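3-hydroxy-3-methylglutaryl-CoA lyase (Acinetobacter baumannii, PDB 6NDS) is named as a lyase, belongs to the HMGL-like family of the TIM-barrel clan, and holds a zinc ion and coenzyme A in this model. Local coordinates at residues Q283-R286 and T287-A290; W33-T36 and D37-I40; N44-T48 and M49-R53; E261-V264 and N265-E268. All coordinates share one frame; numbering follows the deposited sequence.

Contact 1 (Q283-R286 and T287-A290); sequences QLSR and TLPA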
# COMPACT_ATOMS: atom_id res chain seq x y z
N GLN A 283 16.11 -5.30 9.85
CA GLN A 283 17.43 -5.87 9.58
C GLN A 283 17.30 -7.31 9.10
O GLN A 283 17.99 -7.72 8.16
CB GLN A 283 18.31 -5.79 10.84
CG GLN A 283 19.73 -6.28 10.61
CD GLN A 283 20.52 -6.40 11.89
OE1 GLN A 283 19.97 -6.67 12.96
NE2 GLN A 283 21.83 -6.22 11.80
N LEU A 284 16.40 -8.08 9.71
CA LEU A 284 16.19 -9.46 9.28
C LEU A 284 15.63 -9.50 7.86
O LEU A 284 16.07 -10.30 7.03
CB LEU A 284 15.26 -10.19 10.25
CG LEU A 284 14.97 -11.65 9.84
CD1 LEU A 284 16.21 -12.53 9.86
CD2 LEU A 284 13.87 -12.24 10.74
N SER A 285 14.65 -8.65 7.56
CA SER A 285 14.07 -8.63 6.22
C SER A 285 15.13 -8.32 5.17
O SER A 285 15.11 -8.88 4.06
CB SER A 285 12.95 -7.60 6.15
OG SER A 285 12.40 -7.60 4.84
N ARG A 286 16.09 -7.46 5.50
CA ARG A 286 17.12 -7.11 4.53
C ARG A 286 18.08 -8.27 4.23
O ARG A 286 18.85 -8.16 3.27
CB ARG A 286 17.89 -5.88 5.01
CG ARG A 286 17.03 -4.60 4.92
CD ARG A 286 17.66 -3.39 5.61
NE ARG A 286 17.02 -2.15 5.17
CZ ARG A 286 17.20 -0.96 5.74
NH1 ARG A 286 18.00 -0.85 6.80
NH2 ARG A 286 16.59 0.11 5.26
N THR A 287 18.02 -9.37 4.99
CA THR A 287 18.79 -10.56 4.64
C THR A 287 18.08 -11.44 3.63
O THR A 287 18.69 -12.40 3.14
CB THR A 287 19.12 -11.40 5.89
OG1 THR A 287 17.95 -12.09 6.35
CG2 THR A 287 19.68 -10.52 7.00
N LEU A 288 16.81 -11.15 3.29
CA LEU A 288 16.08 -12.04 2.39
C LEU A 288 16.62 -12.07 0.96
O LEU A 288 16.68 -13.16 0.37
CB LEU A 288 14.60 -11.67 2.38
CG LEU A 288 13.80 -12.02 3.63
CD1 LEU A 288 12.38 -11.47 3.51
CD2 LEU A 288 13.77 -13.54 3.84
N PRO A 289 17.02 -10.94 0.35
CA PRO A 289 17.55 -11.04 -1.02
C PRO A 289 18.72 -12.00 -1.14
O PRO A 289 18.80 -12.75 -2.12
CB PRO A 289 17.96 -9.60 -1.34
CG PRO A 289 17.01 -8.78 -0.54
CD PRO A 289 16.84 -9.54 0.76
N ALA A 290 19.62 -12.02 -0.15
CA ALA A 290 20.73 -12.95 -0.20
C ALA A 290 20.25 -14.39 -0.05
O ALA A 290 20.85 -15.31 -0.63
CB ALA A 290 21.74 -12.61 0.90
O HOH W 1 20.45 -9.71 1.63
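Leu284 O takes two bonds from Thr287. The hydroxyl OG1 donates to Leu284 O at 2.7 Å and lies in the carbonyl plane, while the amide N of Thr287 reaches the same Leu284 O at 3.0 Å from well above that plane. The two donors thus meet the oxygen from different directions and share it. Thr287 places OG1 between its own N and carbonyl carbon (chi1 74°), which turns the hydroxyl back to Leu284 O and leaves CG2 3.5 Å from Gln283 O. Next in line, Leu288 N donates to Ser285 O at 2.9 Å, closing a type I turn from Ser285 to Leu288. Water 1 bridges the bend, giving a hydrogen to Arg286 O and accepting from Ala290 N. Pro289 has no N-H to offer; its CD rests 3.5 Å from Arg286 O instead.

Packing is lighter. CD1 of Leu284 passes 3.9 Å from Thr287 OG1, and Leu288 lays CB and CG against Ser285 O, its CD1 ending 4.1 Å from Ser285 OG. That hydroxyl is held by Glu261, and the extended Arg286 chain runs off to the carbonyl of Ala301.

The turn joins helix 278-285 to helix 288-292. Leu284 packs on Gln45 and Leu46 of helix 36-46, and Leu284, Ser285 and Leu288 all touch Leu242 in the loop after strand 237-240.

Contact 2 (W33-T36 and D37-I40); sequences WVPT and DKKI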
# COMPACT_ATOMS: atom_id res chain seq x y z
N TRP A 33 13.88 -23.51 -3.76
CA TRP A 33 13.87 -24.25 -2.51
C TRP A 33 14.71 -23.54 -1.46
O TRP A 33 15.83 -23.09 -1.75
CB TRP A 33 14.41 -25.65 -2.79
CG TRP A 33 14.68 -26.50 -1.61
CD1 TRP A 33 15.91 -26.82 -1.08
CD2 TRP A 33 13.72 -27.18 -0.82
NE1 TRP A 33 15.75 -27.65 -0.01
CE2 TRP A 33 14.41 -27.89 0.18
CE3 TRP A 33 12.32 -27.26 -0.86
CZ2 TRP A 33 13.76 -28.66 1.13
CZ3 TRP A 33 11.67 -28.04 0.09
CH2 TRP A 33 12.40 -28.73 1.07
N VAL A 34 14.18 -23.42 -0.25
CA VAL A 34 14.94 -22.95 0.91
C VAL A 34 15.36 -24.17 1.72
O VAL A 34 14.47 -24.91 2.20
CB VAL A 34 14.13 -21.98 1.77
CG1 VAL A 34 14.92 -21.59 3.02
CG2 VAL A 34 13.73 -20.74 0.96
N PRO A 35 16.65 -24.44 1.87
CA PRO A 35 17.07 -25.65 2.58
C PRO A 35 16.49 -25.73 3.97
O PRO A 35 16.25 -24.72 4.64
CB PRO A 35 18.59 -25.52 2.64
CG PRO A 35 18.95 -24.60 1.52
CD PRO A 35 17.78 -23.67 1.34
N THR A 36 16.33 -26.97 4.43
CA THR A 36 15.70 -27.23 5.72
C THR A 36 16.37 -26.47 6.87
O THR A 36 15.69 -25.86 7.70
CB THR A 36 15.69 -28.73 5.97
OG1 THR A 36 15.01 -29.36 4.88
CG2 THR A 36 14.99 -29.04 7.28
N ASP A 37 17.71 -26.49 6.94
CA ASP A 37 18.35 -25.81 8.06
C ASP A 37 18.23 -24.30 7.95
O ASP A 37 18.30 -23.62 8.98
CB ASP A 37 19.81 -26.25 8.25
CG ASP A 37 20.69 -26.05 7.01
OD1 ASP A 37 20.22 -25.58 5.97
OD2 ASP A 37 21.88 -26.41 7.10
N LYS A 38 18.03 -23.77 6.74
CA LYS A 38 17.83 -22.34 6.60
C LYS A 38 16.39 -21.93 6.90
O LYS A 38 16.16 -20.81 7.37
CB LYS A 38 18.26 -21.88 5.21
CG LYS A 38 19.75 -22.07 4.98
CD LYS A 38 20.24 -21.52 3.64
CE LYS A 38 21.66 -21.96 3.37
NZ LYS A 38 22.26 -21.24 2.21
N LYS A 39 15.42 -22.83 6.65
CA LYS A 39 14.07 -22.60 7.15
C LYS A 39 14.08 -22.54 8.68
O LYS A 39 13.45 -21.66 9.28
CB LYS A 39 13.12 -23.72 6.69
CG LYS A 39 12.75 -23.72 5.19
CD LYS A 39 11.55 -24.65 4.98
CE LYS A 39 11.16 -24.80 3.52
NZ LYS A 39 12.05 -25.78 2.81
N ILE A 40 14.80 -23.47 9.30
CA ILE A 40 14.91 -23.50 10.76
C ILE A 40 15.56 -22.22 11.27
O ILE A 40 15.07 -21.60 12.22
CB ILE A 40 15.69 -24.76 11.20
CG1 ILE A 40 14.82 -26.01 11.00
CG2 ILE A 40 16.11 -24.63 12.64
CD1 ILE A 40 15.58 -27.29 11.02
O HOH W 2 11.37 -24.09 0.35
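Pro35 is the N-cap of helix 36-46, and its carbonyl starts the helical bonding: Lys39 N donates to Pro35 O at 2.9 Å, nearly along the C=O axis, with a weak bond from Lys38 N to the same oxygen. Ile40 N continues the pattern to Thr36 O at 3.0 Å. Before the cap the chain is extended, so Val34 O can be met by a side chain folding back from the first turn.

That side chain is Lys39. It runs straight as far as CE and bends at its last torsion (chi4 80°), bringing NZ to Val34 O at 2.6 Å in the carbonyl plane. The same ammonium stands over one face of Trp33, 3.6 Å from NZ to the six-membered ring's centroid, a cation-pi contact; water 2 links NZ to Val34 N. Lower down, Lys39 CG packs on Val34 CG1 at 3.7 Å, while Lys38 CD lies against the ring of Pro35.

Asp70 forms a salt bridge with Lys39 and also binds the Thr36 hydroxyl, tying the helix start to the loop before helix 71-77. Val34 rests on Leu27 of helix 22-28 and Leu292 of helix 288-292.

Contact 3 (N44-T48 and M49-R53); sequences NQLST and MGFSR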
# COMPACT_ATOMS: atom_id res chain seq x y z
N ASN A 44 13.96 -19.47 13.76
CA ASN A 44 14.66 -19.13 15.00
C ASN A 44 14.87 -17.62 15.10
O ASN A 44 14.76 -17.05 16.19
CB ASN A 44 16.00 -19.85 15.08
CG ASN A 44 15.85 -21.33 15.40
OD1 ASN A 44 14.77 -21.79 15.78
ND2 ASN A 44 16.94 -22.08 15.26
N GLN A 45 15.17 -16.95 13.98
CA GLN A 45 15.34 -15.50 14.03
C GLN A 45 13.99 -14.81 14.24
O GLN A 45 13.89 -13.86 15.04
CB GLN A 45 15.98 -14.99 12.73
CG GLN A 45 17.46 -15.34 12.61
CD GLN A 45 18.26 -14.64 13.68
OE1 GLN A 45 18.95 -15.28 14.47
NE2 GLN A 45 18.16 -13.31 13.73
N LEU A 46 12.95 -15.26 13.55
CA LEU A 46 11.63 -14.68 13.74
C LEU A 46 11.17 -14.84 15.19
O LEU A 46 10.49 -13.95 15.73
CB LEU A 46 10.62 -15.33 12.79
CG LEU A 46 10.87 -14.98 11.33
CD1 LEU A 46 10.09 -15.95 10.46
CD2 LEU A 46 10.45 -13.54 11.03
N SER A 47 11.53 -15.96 15.82
CA SER A 47 11.17 -16.20 17.22
C SER A 47 11.78 -15.19 18.17
O SER A 47 11.36 -15.14 19.33
CB SER A 47 11.61 -17.60 17.68
OG SER A 47 10.78 -18.61 17.12
N THR A 48 12.77 -14.40 17.74
CA THR A 48 13.35 -13.39 18.62
C THR A 48 12.71 -12.02 18.45
O THR A 48 13.11 -11.08 19.16
CB THR A 48 14.86 -13.27 18.39
OG1 THR A 48 15.12 -12.66 17.12
CG2 THR A 48 15.55 -14.63 18.46
N MET A 49 11.71 -11.89 17.57
CA MET A 49 11.21 -10.58 17.14
C MET A 49 9.99 -10.10 17.90
O MET A 49 9.62 -8.93 17.76
CB MET A 49 10.87 -10.61 15.64
CG MET A 49 12.08 -10.85 14.76
SD MET A 49 13.23 -9.48 14.77
CE MET A 49 14.72 -10.36 14.25
N GLY A 50 9.34 -10.98 18.68
CA GLY A 50 8.23 -10.58 19.53
C GLY A 50 6.88 -11.18 19.17
O GLY A 50 5.90 -10.89 19.85
N PHE A 51 6.81 -12.02 18.13
CA PHE A 51 5.53 -12.60 17.70
C PHE A 51 4.96 -13.56 18.73
O PHE A 51 5.68 -14.36 19.34
CB PHE A 51 5.71 -13.38 16.40
CG PHE A 51 6.29 -12.55 15.29
CD1 PHE A 51 5.54 -11.56 14.68
CD2 PHE A 51 7.60 -12.77 14.86
CE1 PHE A 51 6.09 -10.78 13.66
CE2 PHE A 51 8.16 -12.01 13.84
CZ PHE A 51 7.40 -11.00 13.23
N SER A 52 3.63 -13.52 18.89
CA SER A 52 2.91 -14.49 19.71
C SER A 52 2.60 -15.78 18.97
O SER A 52 2.40 -16.82 19.61
CB SER A 52 1.60 -13.87 20.22
OG SER A 52 0.77 -13.49 19.13
N ARG A 53 2.53 -15.72 17.64
CA ARG A 53 2.24 -16.86 16.79
C ARG A 53 3.12 -16.79 15.56
O ARG A 53 3.28 -15.72 14.97
CB ARG A 53 0.77 -16.89 16.35
CG ARG A 53 -0.15 -17.59 17.31
CD ARG A 53 -1.62 -17.57 16.83
NE ARG A 53 -2.46 -18.49 17.59
CZ ARG A 53 -2.98 -18.22 18.79
NH1 ARG A 53 -2.74 -17.05 19.38
NH2 ARG A 53 -3.74 -19.12 19.40
O HOH W 3 10.12 -13.13 20.45
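Leu46 and Phe51 meet on the close-packed side of this chain reversal. The carbonyl O of Leu46 sits at the edge of the Phe51 ring, near its plane, 3.2 Å from CD2, so the ring offers C-H and not its pi face. On the same side of the ring, CE2 meets Leu46 CD2 at 3.9 Å, the two side chains crossing at a slant. Leu46 O also accepts from Met49 N at 3.0 Å, the bond that closes a type I turn from Leu46 to Met49. Met49 folds back along the helix end: with CG anti to its carbonyl carbon and a bend at chi2 (-69°), CG lies 3.5 Å from Gln45 O and CE 3.7 Å from Thr48 OG1.

This is the loop between helix 36-46 and strand 53-58, an alpha-to-beta connection of the TIM barrel. Gly50 has a positive phi (114°), a conformation in which a CB would collide with the carbonyl oxygen of Met49. Phe51 then turns inward onto Val18 and Glu20 of strand 17-20, and Met49 packs on Ala280 and Leu281 of helix 278-285.

The other side is looser and more polar. Thr48 is exposed, and its OG1 turns back to give Gln45 O a bond of 2.7 Å on a lone pair; Thr48 N donates to the same oxygen, so this carbonyl accepts two bonds from one residue. Water 3 donates to Ser47 O at 2.6 Å and takes a weak bond from Gly50 N, standing in for a direct link across the bend.

Contact 4 (E261-V264 and N265-E268); sequences EDLV and NMCE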
# COMPACT_ATOMS: atom_id res chain seq x y z
N GLU A 261 7.06 -5.86 8.29
CA GLU A 261 7.70 -4.65 8.79
C GLU A 261 6.96 -3.39 8.33
O GLU A 261 6.98 -2.38 9.04
CB GLU A 261 9.18 -4.63 8.40
CG GLU A 261 9.46 -4.65 6.91
CD GLU A 261 9.66 -6.06 6.33
OE1 GLU A 261 9.21 -7.06 6.93
OE2 GLU A 261 10.26 -6.14 5.25
N ASP A 262 6.29 -3.44 7.18
CA ASP A 262 5.45 -2.30 6.80
C ASP A 262 4.24 -2.17 7.72
O ASP A 262 3.86 -1.06 8.09
CB ASP A 262 5.01 -2.42 5.33
CG ASP A 262 6.18 -2.36 4.33
OD1 ASP A 262 7.34 -2.19 4.76
OD2 ASP A 262 5.93 -2.49 3.10
N LEU A 263 3.64 -3.30 8.12
CA LEU A 263 2.54 -3.26 9.09
C LEU A 263 3.00 -2.72 10.44
O LEU A 263 2.35 -1.85 11.04
CB LEU A 263 1.95 -4.66 9.25
CG LEU A 263 1.00 -4.86 10.45
CD1 LEU A 263 -0.23 -3.99 10.29
CD2 LEU A 263 0.61 -6.35 10.56
N VAL A 264 4.13 -3.23 10.95
CA VAL A 264 4.62 -2.78 12.25
C VAL A 264 5.02 -1.32 12.19
O VAL A 264 4.77 -0.57 13.13
CB VAL A 264 5.78 -3.68 12.73
CG1 VAL A 264 6.36 -3.14 14.08
CG2 VAL A 264 5.30 -5.12 12.91
N ASN A 265 5.60 -0.86 11.07
CA ASN A 265 5.92 0.56 10.96
C ASN A 265 4.65 1.41 11.00
O ASN A 265 4.62 2.46 11.65
CB ASN A 265 6.70 0.84 9.67
CG ASN A 265 7.03 2.32 9.51
OD1 ASN A 265 7.90 2.85 10.22
ND2 ASN A 265 6.33 3.00 8.60
N MET A 266 3.60 0.98 10.30
CA MET A 266 2.34 1.71 10.34
C MET A 266 1.84 1.86 11.78
O MET A 266 1.46 2.96 12.21
CB MET A 266 1.29 0.99 9.49
CG MET A 266 -0.06 1.71 9.55
SD MET A 266 -1.33 1.04 8.45
CE MET A 266 -1.85 -0.43 9.34
N CYS A 267 1.83 0.76 12.53
CA CYS A 267 1.42 0.79 13.93
C CYS A 267 2.30 1.71 14.75
O CYS A 267 1.81 2.51 15.56
CB CYS A 267 1.45 -0.61 14.53
SG CYS A 267 0.21 -1.73 13.85
N GLU A 268 3.63 1.60 14.56
CA GLU A 268 4.57 2.38 15.36
C GLU A 268 4.39 3.88 15.11
O GLU A 268 4.42 4.68 16.05
CB GLU A 268 6.00 1.92 15.05
CG GLU A 268 7.05 2.51 15.94
CD GLU A 268 8.14 1.53 16.36
OE1 GLU A 268 7.88 0.30 16.46
OE2 GLU A 268 9.26 2.01 16.63
O HOH W 4 4.39 1.54 6.99
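Leu263 and Met266 lie at a slant to each other on one flank of the helix. Leu263 swings CG away from its backbone N (chi1 167°), which carries CD1 forward along the helix; Met266 runs straight to SD and then bends (chi3 77°), turning its methyl back. The methyl CE meets Leu263 CD1 at 4.0 Å, an apolar touch between a leucine methyl and the methionine's terminal methyl. Cys267 brings SG to 4.2 Å from the same Leu263 CD1, so one leucine methyl is met by two side chains of the next turn.

Asn265 is directed elsewhere. Its CB rests 3.3 Å from Glu261 O, while ND2 donates a hydrogen bond to water 4, which in turn donates to Asp262 O. That carbonyl therefore serves both the water and Met266 N, the latter at 3.0 Å. Regular i to i+4 bonds hold the frame, from Asn265 N to Glu261 O at 2.9 Å through to Glu268 N to Val264 O at 2.8 Å. The acidic groups find partners elsewhere in the chain: buried Asp262 accepts from the backbone N of Gln299 and Leu300, Glu261 binds Ser298, and exposed Glu268 forms a salt bridge with Arg305.

All this belongs to helix 260-270. Its Leu263 and Met266 flank packs on Leu224 and Val227 of helix 223-232, whereas Val264 and Asn265 meet Leu278 of helix 278-285 and Asn265 also touches Leu300 of helix 299-303. Arg220 and Leu222 of the second subunit reach Asn265 and Met266, placing this helix at the dimer contact.

How the contacts relate
Along the chain the order is contact 2, contact 3, contact 4, contact 1, all in the one TIM-barrel fold. Contacts 2 and 3 mark the start and end of helix 36-46, their centres 17 Å apart. Contact 4 lies within helix 260-270, and contact 1 ends the next helix, 278-285. Contact 1 is the meeting point: Leu284 reaches contact 3, where Met49 also touches it, and Ser285 OG lies 2.6 Å from Glu261 OE2 of contact 4, a probable hydrogen bond. Contacts 2 and 4 are farthest apart, about 27 Å between centres. Helices from early and late in the sequence are thus joined side by side.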